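Local coordinates for protein endoglucanase (Clostridium thermocellum, PDB 2E4T) that hydrolyses internal beta-1,4-glucosidic bonds in cellulose and xyloglucan, this chain being the glycoside hydrolase family 44 part of a larger multidomain enzyme, at residues S62-L65 against H66-D69; R310-A313 against P314-L317; W392-A395 against S396-Y399; N452-D456 against Q457-F461; T503-A506 against L507-C510. All coordinates share one frame; numbering follows the deposited sequence.

Interaction 1. Residues S62-L65 against H66-D69; sequences SDWL and HYSD
A tight turn at the end of a beta hairpin brings Tyr67 back to Trp64. The backbone closes it with one hydrogen bond, Tyr67 N to Trp64 O at 3.0 Å, and the two residues between, Leu65 and His66, are both in the left-handed region (positive phi), less common for residues with a side chain. This reversal sets two aromatic side chains next to each other, lying side by side and pointing the same way. They form a T-shaped (edge-to-face) pair: the pyrrole edge of Trp64 faces one side of the Tyr67 ring, with ring centroids 4.9 Å apart and planes at 78°. The atom that leads is Trp64 CD1, which comes to 3.9 Å from Tyr67 CD1. With CG of Trp64 anti to the backbone N (chi1 -167°), the indole stays beside the carbonyl end of its own residue, where the turn delivers Tyr67. Leu65 fills the angle between the rings. Its CB packs 3.6 Å from Tyr67 CD1, while its CD1 sits over a face of the indole, off toward the rim. Leu65 O meets the edge of the Tyr67 ring. On another part of the turn the His66 imidazole reaches back along the chain, CE1 lying 3.8 Å from Ser62 N, an oblique van der Waals approach. This surface turn joins strand 58-59 to strand 67-69, the middle strand of a small antiparallel sheet: Tyr67 and Asp69 pair with Ala60 and Ser58, Ser68 pairs with Gly121 of strand 121-122, and Asp69 forms a salt bridge with Arg47.

Interaction 2. Residues R310-A313 against P314-L317; sequences RLQA and PRTL
Gln312 O receives the backbone N of Arg315 at 2.9 Å, and the side chains of the same two residues are joined as well. Arg315 NH1 donates to Gln312 OE1 at 3.0 Å in a fairly straight bond (N-H...O 163°). The two flat groups stand almost perpendicular: OE1 lies in the guanidinium plane, yet NH1 approaches from above the amide plane, 41° out of it, and so not on a lone pair. A bend at chi2 of Gln312 turns its amide toward Arg315, whose own chain bends at chi3 to bring NH1 round. The regular helical bonding is interrupted at Pro314, which has no N-H to offer Arg310 O and places CD there instead, 3.2 Å away; Ala313 N makes a weak bond to that oxygen. The chain still coils onward in short turns, with Thr316 N bonded to Ala313 O at 3.0 Å. Pro314 packs on Asp376 and Ile380 of helix 368-384. The polar ends have further partners: Gln312 NE2 donates to Glu430 O, and Arg315 NE forms a salt bridge with Asp319. The uncharged Gln312 amide therefore links a backbone carbonyl to an arginine whose positive charge is probably balanced at least in part by Asp319.

Interaction 3. Residues W392-A395 against S396-Y399; sequences WGDA and SNNY. With ZN (zinc ion), chain B.
The carboxylate of Asp394 is met by Ser396 in two ways: the hydroxyl arrives on the syn lone pair of OD1, while the backbone N comes from above the carboxylate plane, 45° out of it. Ser396 OG donates to Asp394 OD1 at 2.6 Å and Ser396 N to the same oxygen at 2.9 Å, the second bond having the form of an Asx turn. Both side chains have chi1 of 72°, placing CG of Asp394 and OG of Ser396 between backbone N and carbonyl carbon, which lets the short groups meet. The second flat group is the Asn397 amide, with Asp394 O slightly tilted from its plane. Asn397 ND2 donates to Asp394 O at 2.9 Å, and Asn397 N reaches it at 3.2 Å from the same face, closing a type I beta turn from Asp394 to Asn397 just ahead of helix 398-408. Within the turn Ala395 O binds the zinc ion at 2.0 Å, alongside Asp35 and Glu401. Four hydrogen bonds thus brace the turn that presents this ligand, one of them made by the N-H of the ligand's own peptide. The zinc ion would probably polarise that peptide group and strengthen the donation from Ser396 N to Asp394 OD1.

Interaction 4. Residues N452-D456 against Q457-F461; sequences NKNYD and QPTTF
A loop held by side-chain hydrogen bonds, with Asn452, Asn454 and Thr459 meeting inside it, carries the chain from strand 442-452 to strand 459-466 in the nine-stranded mixed sheet, which also takes in strand 8-22 from the N-terminus. These strands are not neighbours in the sheet, so this is a crossing between separate strands and not a hairpin. The hub is Asn452 OD1, which takes two donors from opposite faces of its amide plane. One is Asn454 N at 3.2 Å, the bond of an Asx turn, lying well above the plane (68° out). The other is Thr459 OG1 at 2.8 Å, tilted only partly from it. Thr459 OG1 in turn receives Asn454 ND2 at 3.2 Å in a nearly straight bond that lies in the Asn454 amide plane, completing a polar ring. Asn452 reaches inward because CG stands anti to the backbone N (chi1 -172°). The Asn454 amide also packs on the backbone, CG 3.1 Å from Gln457 O. On the other side of Thr459 its CG2 lies over a face of Phe461, where the apolar interior begins. Asn452 ND2 donates to Pro505 O. With its single proton committed to Asn452, the Thr459 hydroxyl can act as acceptor for Asn454; the linked bonds would limit the rotation of the three side chains, and the buried amide oxygen of Asn452 is satisfied twice.

Interaction 5. Residues T503-A506 against L507-C510; sequences TVPA and LTAC
Val504 and Thr508 touch across a short connection whose far side forms a G1 beta bulge: Leu507 and Thr508 both stand opposite Asn452 on strand 442-452. The innermost contact is apolar. Val504 CG1 rests 3.6 Å from Thr508 CB and 3.8 Å from Thr508 CG2, the two side chains crossing at a slant. The same methyl also reaches Cys510, two residues further along. It gets there because CG1 is anti to the backbone N (chi1 179°), which swings this branch toward the returning chain. Thr508 and Cys510 are each modelled in two conformations, so these approaches describe one of them. The polar branch of Thr508 turns to the connection itself. Its OG1 lies 3.1 Å from Ala506 O, a bond that is not settled, and Pro505 O is close by, 3.3 Å from Thr508 OG1. Around this first shell the backbone does the positioning. Leu507 takes the first position of the bulge with positive phi and psi (45°/63°), a left-handed conformation that kinks the chain and aims its side chain away, onto Ile368 and Ile372 of helix 368-384. Beyond the bulge, Thr508 and Cys510 pair with Asn452 and Leu450, while Ala509 pairs with Phe479 of strand 474-480. On the other side Val504 pairs with Thr459, so the connection carries the chain from the outermost strand, 499-504, into strand 508-514, which lies between strands 474-480 and 442-452. Where the two strands part, Val504 CG1 sits 3.9 Å from Cys510 SG.

How the interactions relate
Interactions 2 and 5 are buried, interaction 4 is partly so, and interactions 1 and 3 lie at the surface. Interactions 4 and 5, with centres about 6 Å apart, hold neighbouring strands (459-466 and 499-504) of the mixed sheet; Thr460 OG1 and Thr503 OG1 meet between them. Interaction 2 abuts both from the helical side: Leu311 packs on Leu507, and Gln312 has a weak bond to Lys453, so helices and sheet join there. Interaction 1 stands apart, its centre about 45 Å from that of interaction 5. Chemistry follows place: aromatic packing on the outer hairpin, a metal-bound turn in interaction 3, linked amides and a hydroxyl in interaction 4, apolar Val504-Thr508-Cys510 packing in interaction 5, and an arginine-glutamine bond beside Pro314, where helical bonding is interrupted.

Interaction 1. Residues S62-L65 against H66-D69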
loop_
_atom_site.group_PDB
_atom_site.type_symbol
_atom_site.label_atom_id
_atom_site.label_comp_id
_atom_site.label_asym_id
_atom_site.label_seq_id
_atom_site.Cartn_x
_atom_site.Cartn_y
_atom_site.Cartn_z
ATOM N N SER A 62 8.003 -20.972 -2.499
ATOM C CA SER A 62 9.338 -20.917 -1.957
ATOM C C SER A 62 9.420 -20.515 -0.492
ATOM O O SER A 62 10.471 -20.673 0.156
ATOM C CB SER A 62 10.180 -19.993 -2.804
ATOM O OG SER A 62 9.649 -18.635 -2.761
ATOM N N ASP A 63 8.340 -19.949 0.076
ATOM C CA ASP A 63 8.371 -19.586 1.499
ATOM C C ASP A 63 8.384 -20.856 2.389
ATOM O O ASP A 63 8.843 -20.759 3.533
ATOM C CB ASP A 63 7.254 -18.661 1.863
ATOM C CG ASP A 63 7.436 -17.243 1.300
ATOM O OD1 ASP A 63 8.588 -16.782 1.236
ATOM O OD2 ASP A 63 6.446 -16.572 1.074
ATOM N N TRP A 64 7.828 -21.987 1.940
ATOM C CA TRP A 64 7.945 -23.213 2.742
ATOM C C TRP A 64 7.701 -24.464 1.870
ATOM O O TRP A 64 6.612 -25.036 1.865
ATOM C CB TRP A 64 7.040 -23.238 3.966
ATOM C CG TRP A 64 7.484 -24.385 4.890
ATOM C CD1 TRP A 64 7.009 -25.676 4.887
ATOM C CD2 TRP A 64 8.466 -24.342 5.910
ATOM N NE1 TRP A 64 7.620 -26.421 5.866
ATOM C CE2 TRP A 64 8.514 -25.629 6.506
ATOM C CE3 TRP A 64 9.297 -23.354 6.389
ATOM C CZ2 TRP A 64 9.372 -25.951 7.578
ATOM C CZ3 TRP A 64 10.180 -23.699 7.447
ATOM C CH2 TRP A 64 10.189 -24.959 8.009
ATOM N N LEU A 65 8.717 -24.862 1.139
ATOM C CA LEU A 65 8.816 -26.222 0.523
ATOM C C LEU A 65 7.638 -26.517 -0.416
ATOM O O LEU A 65 7.280 -27.688 -0.636
ATOM C CB LEU A 65 8.931 -27.280 1.632
ATOM C CG LEU A 65 10.109 -27.081 2.599
ATOM C CD1 LEU A 65 10.101 -28.152 3.660
ATOM C CD2 LEU A 65 11.438 -27.000 1.887
ATOM N N HIS A 66 7.039 -25.474 -0.980
ATOM C CA HIS A 66 5.938 -25.671 -1.918
ATOM C C HIS A 66 4.806 -26.466 -1.274
ATOM O O HIS A 66 4.084 -27.231 -1.947
ATOM C CB HIS A 66 6.374 -26.272 -3.252
ATOM C CG HIS A 66 7.592 -25.604 -3.751
ATOM N ND1 HIS A 66 7.552 -24.360 -4.369
ATOM C CD2 HIS A 66 8.899 -25.995 -3.674
ATOM C CE1 HIS A 66 8.814 -24.016 -4.601
ATOM N NE2 HIS A 66 9.640 -24.985 -4.208
ATOM N N TYR A 67 4.543 -26.233 0.014
ATOM C CA TYR A 67 3.464 -26.927 0.717
ATOM C C TYR A 67 2.092 -26.373 0.342
ATOM O O TYR A 67 1.877 -25.147 0.444
ATOM C CB TYR A 67 3.563 -26.778 2.247
ATOM C CG TYR A 67 4.338 -27.868 2.939
ATOM C CD1 TYR A 67 5.566 -28.364 2.448
ATOM C CD2 TYR A 67 3.871 -28.427 4.093
ATOM C CE1 TYR A 67 6.287 -29.325 3.162
ATOM C CE2 TYR A 67 4.576 -29.424 4.795
ATOM C CZ TYR A 67 5.776 -29.887 4.300
ATOM O OH TYR A 67 6.520 -30.830 4.971
ATOM N N SER A 68 1.162 -27.269 0.019
ATOM C CA SER A 68 -0.259 -26.933 -0.014
ATOM C C SER A 68 -0.872 -27.348 1.313
ATOM O O SER A 68 -0.700 -28.501 1.751
ATOM C CB SER A 68 -0.984 -27.694 -1.110
ATOM O OG SER A 68 -0.765 -27.038 -2.380
ATOM N N ASP A 69 -1.583 -26.416 1.978
ATOM C CA ASP A 69 -2.050 -26.690 3.325
ATOM C C ASP A 69 -3.135 -25.669 3.712
ATOM O O ASP A 69 -3.665 -24.923 2.862
ATOM C CB ASP A 69 -0.844 -26.608 4.273
ATOM C CG ASP A 69 -0.213 -25.193 4.247
ATOM O OD1 ASP A 69 -0.921 -24.245 3.979
ATOM O OD2 ASP A 69 1.028 -25.039 4.421
#

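Interaction 2. Residues R310-A313 against P314-L317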
loop_
_atom_site.group_PDB
_atom_site.type_symbol
_atom_site.label_atom_id
_atom_site.label_comp_id
_atom_site.label_asym_id
_atom_site.label_seq_id
_atom_site.Cartn_x
_atom_site.Cartn_y
_atom_site.Cartn_z
ATOM N N ARG A 310 17.271 6.008 7.277
ATOM C CA ARG A 310 15.834 5.703 7.285
ATOM C C ARG A 310 15.005 6.982 7.327
ATOM O O ARG A 310 13.975 7.106 6.671
ATOM C CB ARG A 310 15.502 4.771 8.465
ATOM C CG ARG A 310 14.038 4.385 8.499
ATOM C CD ARG A 310 13.708 3.389 9.603
ATOM N NE ARG A 310 14.496 2.187 9.491
ATOM C CZ ARG A 310 15.574 1.885 10.239
ATOM N NH1 ARG A 310 15.909 2.641 11.309
ATOM N NH2 ARG A 310 16.330 0.820 9.926
ATOM N N LEU A 311 15.463 7.958 8.158
ATOM C CA LEU A 311 14.742 9.216 8.263
ATOM C C LEU A 311 14.697 9.978 6.948
ATOM O O LEU A 311 13.701 10.681 6.696
ATOM C CB LEU A 311 15.375 10.100 9.346
ATOM C CG LEU A 311 15.208 9.594 10.771
ATOM C CD1 LEU A 311 16.105 10.422 11.712
ATOM C CD2 LEU A 311 13.759 9.634 11.225
ATOM N N GLN A 312 15.756 9.898 6.129
ATOM C CA GLN A 312 15.792 10.637 4.878
ATOM C C GLN A 312 15.169 9.860 3.706
ATOM O O GLN A 312 14.775 10.488 2.710
ATOM C CB GLN A 312 17.232 11.031 4.506
ATOM C CG GLN A 312 17.907 11.882 5.582
ATOM C CD GLN A 312 17.135 13.145 5.919
ATOM O OE1 GLN A 312 16.470 13.773 5.088
ATOM N NE2 GLN A 312 17.207 13.546 7.185
ATOM N N ALA A 313 15.114 8.512 3.793
ATOM C CA ALA A 313 14.700 7.707 2.669
ATOM C C ALA A 313 13.331 8.076 2.082
ATOM O O ALA A 313 13.163 7.916 0.860
ATOM C CB ALA A 313 14.735 6.226 3.060
ATOM N N PRO A 314 12.353 8.517 2.873
ATOM C CA PRO A 314 11.069 8.882 2.254
ATOM C C PRO A 314 11.243 9.975 1.157
ATOM O O PRO A 314 10.378 10.074 0.279
ATOM C CB PRO A 314 10.216 9.378 3.429
ATOM C CG PRO A 314 10.771 8.574 4.593
ATOM C CD PRO A 314 12.269 8.574 4.355
ATOM N N ARG A 315 12.314 10.754 1.211
ATOM C CA ARG A 315 12.529 11.768 0.185
ATOM C C ARG A 315 12.693 11.170 -1.206
ATOM O O ARG A 315 12.426 11.862 -2.198
ATOM C CB ARG A 315 13.696 12.667 0.600
ATOM C CG ARG A 315 13.344 13.546 1.766
ATOM C CD ARG A 315 14.564 14.218 2.393
ATOM N NE ARG A 315 15.197 15.100 1.395
ATOM C CZ ARG A 315 16.427 15.595 1.551
ATOM N NH1 ARG A 315 17.163 15.304 2.646
ATOM N NH2 ARG A 315 16.921 16.361 0.572
ATOM N N THR A 316 13.137 9.913 -1.324
ATOM C CA THR A 316 13.206 9.316 -2.669
ATOM C C THR A 316 11.827 9.234 -3.327
ATOM O O THR A 316 11.717 9.148 -4.546
ATOM C CB THR A 316 13.860 7.924 -2.567
ATOM O OG1 THR A 316 15.158 8.149 -2.032
ATOM C CG2 THR A 316 13.891 7.184 -3.871
ATOM N N LEU A 317 10.764 9.233 -2.492
ATOM C CA LEU A 317 9.422 9.210 -3.035
ATOM C C LEU A 317 9.076 10.480 -3.840
ATOM O O LEU A 317 8.277 10.396 -4.773
ATOM C CB LEU A 317 8.383 9.030 -1.930
ATOM C CG LEU A 317 8.475 7.705 -1.175
ATOM C CD1 LEU A 317 7.537 7.711 0.046
ATOM C CD2 LEU A 317 8.122 6.516 -2.078
#

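Interaction 3. Residues W392-A395 against S396-Y399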
loop_
_atom_site.group_PDB
_atom_site.type_symbol
_atom_site.label_atom_id
_atom_site.label_comp_id
_atom_site.label_asym_id
_atom_site.label_seq_id
_atom_site.Cartn_x
_atom_site.Cartn_y
_atom_site.Cartn_z
ATOM N N TRP A 392 3.323 -3.594 4.935
ATOM C CA TRP A 392 3.548 -5.010 5.125
ATOM C C TRP A 392 4.463 -5.209 6.332
ATOM O O TRP A 392 5.610 -4.752 6.304
ATOM C CB TRP A 392 4.150 -5.680 3.878
ATOM C CG TRP A 392 4.261 -7.178 4.062
ATOM C CD1 TRP A 392 5.197 -7.866 4.776
ATOM C CD2 TRP A 392 3.325 -8.182 3.588
ATOM N NE1 TRP A 392 4.915 -9.234 4.792
ATOM C CE2 TRP A 392 3.766 -9.441 4.075
ATOM C CE3 TRP A 392 2.169 -8.135 2.814
ATOM C CZ2 TRP A 392 3.049 -10.632 3.813
ATOM C CZ3 TRP A 392 1.463 -9.334 2.557
ATOM C CH2 TRP A 392 1.920 -10.559 3.043
ATOM N N GLY A 393 3.915 -5.855 7.359
ATOM C CA GLY A 393 4.659 -6.106 8.582
ATOM C C GLY A 393 3.697 -6.323 9.717
ATOM O O GLY A 393 2.519 -5.978 9.642
ATOM N N ASP A 394 4.207 -6.905 10.808
ATOM C CA ASP A 394 3.336 -7.374 11.885
ATOM C C ASP A 394 3.190 -6.365 13.038
ATOM O O ASP A 394 3.739 -5.249 13.023
ATOM C CB ASP A 394 3.753 -8.771 12.348
ATOM C CG ASP A 394 5.014 -8.796 13.127
ATOM O OD1 ASP A 394 5.424 -7.736 13.691
ATOM O OD2 ASP A 394 5.605 -9.915 13.230
ATOM N N ALA A 395 2.432 -6.798 14.053
ATOM C CA ALA A 395 2.039 -5.942 15.152
ATOM C C ALA A 395 3.183 -5.624 16.106
ATOM O O ALA A 395 3.020 -4.828 17.052
ATOM C CB ALA A 395 0.870 -6.582 15.898
ATOM N N SER A 396 4.373 -6.218 15.885
ATOM C CA SER A 396 5.532 -5.869 16.693
ATOM C C SER A 396 6.158 -4.534 16.280
ATOM O O SER A 396 7.059 -4.028 16.955
ATOM C CB SER A 396 6.599 -6.959 16.663
ATOM O OG SER A 396 7.264 -7.002 15.415
ATOM N N ASN A 397 5.703 -3.968 15.156
ATOM C CA ASN A 397 6.212 -2.685 14.664
ATOM C C ASN A 397 5.490 -1.533 15.363
ATOM O O ASN A 397 4.655 -0.821 14.753
ATOM C CB ASN A 397 6.061 -2.620 13.146
ATOM C CG ASN A 397 6.913 -3.621 12.440
ATOM O OD1 ASN A 397 8.110 -3.413 12.313
ATOM N ND2 ASN A 397 6.303 -4.689 11.898
ATOM N N ASN A 398 5.761 -1.392 16.658
ATOM C CA ASN A 398 4.973 -0.457 17.490
ATOM C C ASN A 398 5.133 1.002 17.061
ATOM O O ASN A 398 4.184 1.776 17.166
ATOM C CB ASN A 398 5.314 -0.617 18.978
ATOM C CG ASN A 398 6.790 -0.486 19.278
ATOM O OD1 ASN A 398 7.622 -1.219 18.711
ATOM N ND2 ASN A 398 7.152 0.401 20.216
ATOM N N TYR A 399 6.358 1.401 16.663
ATOM C CA TYR A 399 6.536 2.765 16.172
ATOM C C TYR A 399 5.898 2.964 14.800
ATOM O O TYR A 399 5.319 4.038 14.545
ATOM C CB TYR A 399 7.994 3.207 16.229
ATOM C CG TYR A 399 8.395 3.707 17.589
ATOM C CD1 TYR A 399 8.046 4.983 17.993
ATOM C CD2 TYR A 399 9.125 2.906 18.487
ATOM C CE1 TYR A 399 8.417 5.476 19.258
ATOM C CE2 TYR A 399 9.501 3.382 19.745
ATOM C CZ TYR A 399 9.164 4.677 20.123
ATOM O OH TYR A 399 9.562 5.121 21.359
HETATM ZN ZN ZN B . 1.823 -3.451 17.833
#

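Interaction 4. Residues N452-D456 against Q457-F461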
loop_
_atom_site.group_PDB
_atom_site.type_symbol
_atom_site.label_atom_id
_atom_site.label_comp_id
_atom_site.label_asym_id
_atom_site.label_seq_id
_atom_site.Cartn_x
_atom_site.Cartn_y
_atom_site.Cartn_z
ATOM N N ASN A 452 10.289 16.150 13.622
ATOM C CA ASN A 452 11.656 16.615 13.862
ATOM C C ASN A 452 12.605 15.447 13.681
ATOM O O ASN A 452 12.627 14.524 14.528
ATOM C CB ASN A 452 11.804 17.221 15.237
ATOM C CG ASN A 452 13.165 17.865 15.400
ATOM O OD1 ASN A 452 13.823 18.169 14.404
ATOM N ND2 ASN A 452 13.576 18.112 16.652
ATOM N N LYS A 453 13.355 15.471 12.571
ATOM C CA LYS A 453 14.329 14.441 12.236
ATOM C C LYS A 453 15.709 14.711 12.861
ATOM O O LYS A 453 16.618 13.912 12.695
ATOM C CB LYS A 453 14.446 14.283 10.728
ATOM C CG LYS A 453 13.165 13.837 10.075
ATOM C CD LYS A 453 13.324 13.661 8.556
ATOM C CE LYS A 453 13.185 14.918 7.750
ATOM N NZ LYS A 453 13.701 14.782 6.322
ATOM N N ASN A 454 15.860 15.847 13.569
ATOM C CA ASN A 454 17.127 16.134 14.209
ATOM C C ASN A 454 17.417 15.013 15.216
ATOM O O ASN A 454 16.577 14.733 16.089
ATOM C CB ASN A 454 16.991 17.517 14.912
ATOM C CG ASN A 454 18.266 18.183 15.187
ATOM O OD1 ASN A 454 19.285 17.510 15.414
ATOM N ND2 ASN A 454 18.195 19.539 15.298
ATOM N N TYR A 455 18.598 14.402 15.106
ATOM C CA TYR A 455 18.857 13.200 15.898
ATOM C C TYR A 455 19.156 13.509 17.319
ATOM O O TYR A 455 18.790 12.713 18.233
ATOM C CB TYR A 455 19.984 12.351 15.260
ATOM C CG TYR A 455 19.789 10.855 15.484
ATOM C CD1 TYR A 455 19.128 10.075 14.488
ATOM C CD2 TYR A 455 20.131 10.202 16.710
ATOM C CE1 TYR A 455 18.889 8.751 14.679
ATOM C CE2 TYR A 455 19.889 8.822 16.875
ATOM C CZ TYR A 455 19.253 8.125 15.856
ATOM O OH TYR A 455 18.932 6.791 16.040
ATOM N N ASP A 456 19.855 14.615 17.525
ATOM C CA ASP A 456 20.369 14.801 18.902
ATOM C C ASP A 456 20.303 16.246 19.356
ATOM O O ASP A 456 21.045 16.600 20.259
ATOM C CB ASP A 456 21.790 14.299 19.045
ATOM C CG ASP A 456 22.586 14.732 17.913
ATOM O OD1 ASP A 456 22.356 15.907 17.540
ATOM O OD2 ASP A 456 23.307 13.902 17.311
ATOM N N GLN A 457 19.371 17.038 18.842
ATOM C CA GLN A 457 19.099 18.378 19.335
ATOM C C GLN A 457 17.651 18.697 19.074
ATOM O O GLN A 457 17.057 18.205 18.077
ATOM C CB GLN A 457 19.983 19.416 18.590
ATOM C CG GLN A 457 21.473 19.401 18.904
ATOM C CD GLN A 457 21.835 19.462 20.410
ATOM O OE1 GLN A 457 22.802 18.826 20.856
ATOM N NE2 GLN A 457 21.082 20.214 21.181
ATOM N N PRO A 458 17.040 19.564 19.897
ATOM C CA PRO A 458 15.720 20.098 19.564
ATOM C C PRO A 458 15.770 20.946 18.288
ATOM O O PRO A 458 16.864 21.403 17.853
ATOM C CB PRO A 458 15.371 20.963 20.785
ATOM C CG PRO A 458 16.729 21.351 21.359
ATOM C CD PRO A 458 17.677 20.250 21.043
ATOM N N THR A 459 14.590 21.193 17.738
ATOM C CA THR A 459 14.473 22.134 16.626
ATOM C C THR A 459 13.362 23.129 16.967
ATOM O O THR A 459 12.270 22.735 17.422
ATOM C CB THR A 459 14.137 21.403 15.311
ATOM O OG1 THR A 459 15.182 20.477 15.059
ATOM C CG2 THR A 459 14.004 22.377 14.141
ATOM N N THR A 460 13.652 24.425 16.748
ATOM C CA THR A 460 12.662 25.474 16.960
ATOM C C THR A 460 11.977 25.780 15.630
ATOM O O THR A 460 12.656 26.136 14.671
ATOM C CB THR A 460 13.365 26.736 17.528
ATOM O OG1 THR A 460 13.910 26.397 18.807
ATOM C CG2 THR A 460 12.377 27.894 17.615
ATOM N N PHE A 461 10.649 25.695 15.625
ATOM C CA PHE A 461 9.887 25.979 14.426
ATOM C C PHE A 461 9.104 27.266 14.591
ATOM O O PHE A 461 8.343 27.451 15.519
ATOM C CB PHE A 461 8.891 24.804 14.173
ATOM C CG PHE A 461 9.574 23.532 13.821
ATOM C CD1 PHE A 461 10.024 23.295 12.532
ATOM C CD2 PHE A 461 9.806 22.551 14.803
ATOM C CE1 PHE A 461 10.658 22.096 12.204
ATOM C CE2 PHE A 461 10.416 21.347 14.496
ATOM C CZ PHE A 461 10.846 21.109 13.190
#

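Interaction 5. Residues T503-A506 against L507-C510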
loop_
_atom_site.group_PDB
_atom_site.type_symbol
_atom_site.label_atom_id
_atom_site.label_comp_id
_atom_site.label_asym_id
_atom_site.label_seq_id
_atom_site.Cartn_x
_atom_site.Cartn_y
_atom_site.Cartn_z
ATOM N N THR A 503 9.156 24.759 19.883
ATOM C CA THR A 503 10.370 23.971 19.886
ATOM C C THR A 503 10.028 22.538 20.273
ATOM O O THR A 503 9.331 22.287 21.264
ATOM C CB THR A 503 11.388 24.564 20.871
ATOM O OG1 THR A 503 11.738 25.874 20.381
ATOM C CG2 THR A 503 12.620 23.671 20.987
ATOM N N VAL A 504 10.540 21.611 19.447
ATOM C CA VAL A 504 10.229 20.216 19.545
ATOM C C VAL A 504 11.545 19.465 19.868
ATOM O O VAL A 504 12.574 19.728 19.234
ATOM C CB VAL A 504 9.685 19.709 18.106
ATOM C CG1 VAL A 504 9.357 18.228 18.097
ATOM C CG2 VAL A 504 8.448 20.510 17.687
ATOM N N PRO A 505 11.529 18.529 20.834
ATOM C CA PRO A 505 12.745 17.731 21.081
ATOM C C PRO A 505 13.181 16.931 19.852
ATOM O O PRO A 505 12.419 16.710 18.893
ATOM C CB PRO A 505 12.340 16.796 22.216
ATOM C CG PRO A 505 11.182 17.540 22.889
ATOM C CD PRO A 505 10.449 18.169 21.757
ATOM N N ALA A 506 14.443 16.496 19.888
ATOM C CA ALA A 506 14.983 15.602 18.897
ATOM C C ALA A 506 14.014 14.405 18.705
ATOM O O ALA A 506 13.380 13.924 19.644
ATOM C CB ALA A 506 16.328 15.062 19.372
ATOM N N LEU A 507 13.973 13.917 17.449
ATOM C CA LEU A 507 13.301 12.663 17.096
ATOM C C LEU A 507 11.912 12.567 17.761
ATOM O O LEU A 507 11.601 11.667 18.528
ATOM C CB LEU A 507 14.141 11.433 17.454
ATOM C CG LEU A 507 15.500 11.405 16.721
ATOM C CD1 LEU A 507 16.288 10.142 17.165
ATOM C CD2 LEU A 507 15.370 11.484 15.203
ATOM N N THR A 508 11.053 13.519 17.361
ATOM C CA THR A 508 9.678 13.567 17.848
ATOM C C THR A 508 8.735 13.774 16.663
ATOM O O THR A 508 9.071 14.520 15.728
ATOM C CB THR A 508 9.541 14.732 18.843
ATOM O OG1 THR A 508 10.354 14.417 19.973
ATOM C CG2 THR A 508 8.098 14.920 19.419
ATOM N N ALA A 509 7.575 13.157 16.748
ATOM C CA ALA A 509 6.516 13.306 15.779
ATOM C C ALA A 509 5.299 13.873 16.469
ATOM O O ALA A 509 4.820 13.295 17.448
ATOM C CB ALA A 509 6.152 11.947 15.154
ATOM N N CYS A 510 4.771 15.001 15.964
ATOM C CA CYS A 510 3.647 15.655 16.571
ATOM C C CYS A 510 2.498 15.860 15.579
ATOM O O CYS A 510 2.702 15.975 14.373
ATOM C CB CYS A 510 4.061 17.176 16.899
ATOM S SG CYS A 510 5.507 17.397 17.920
#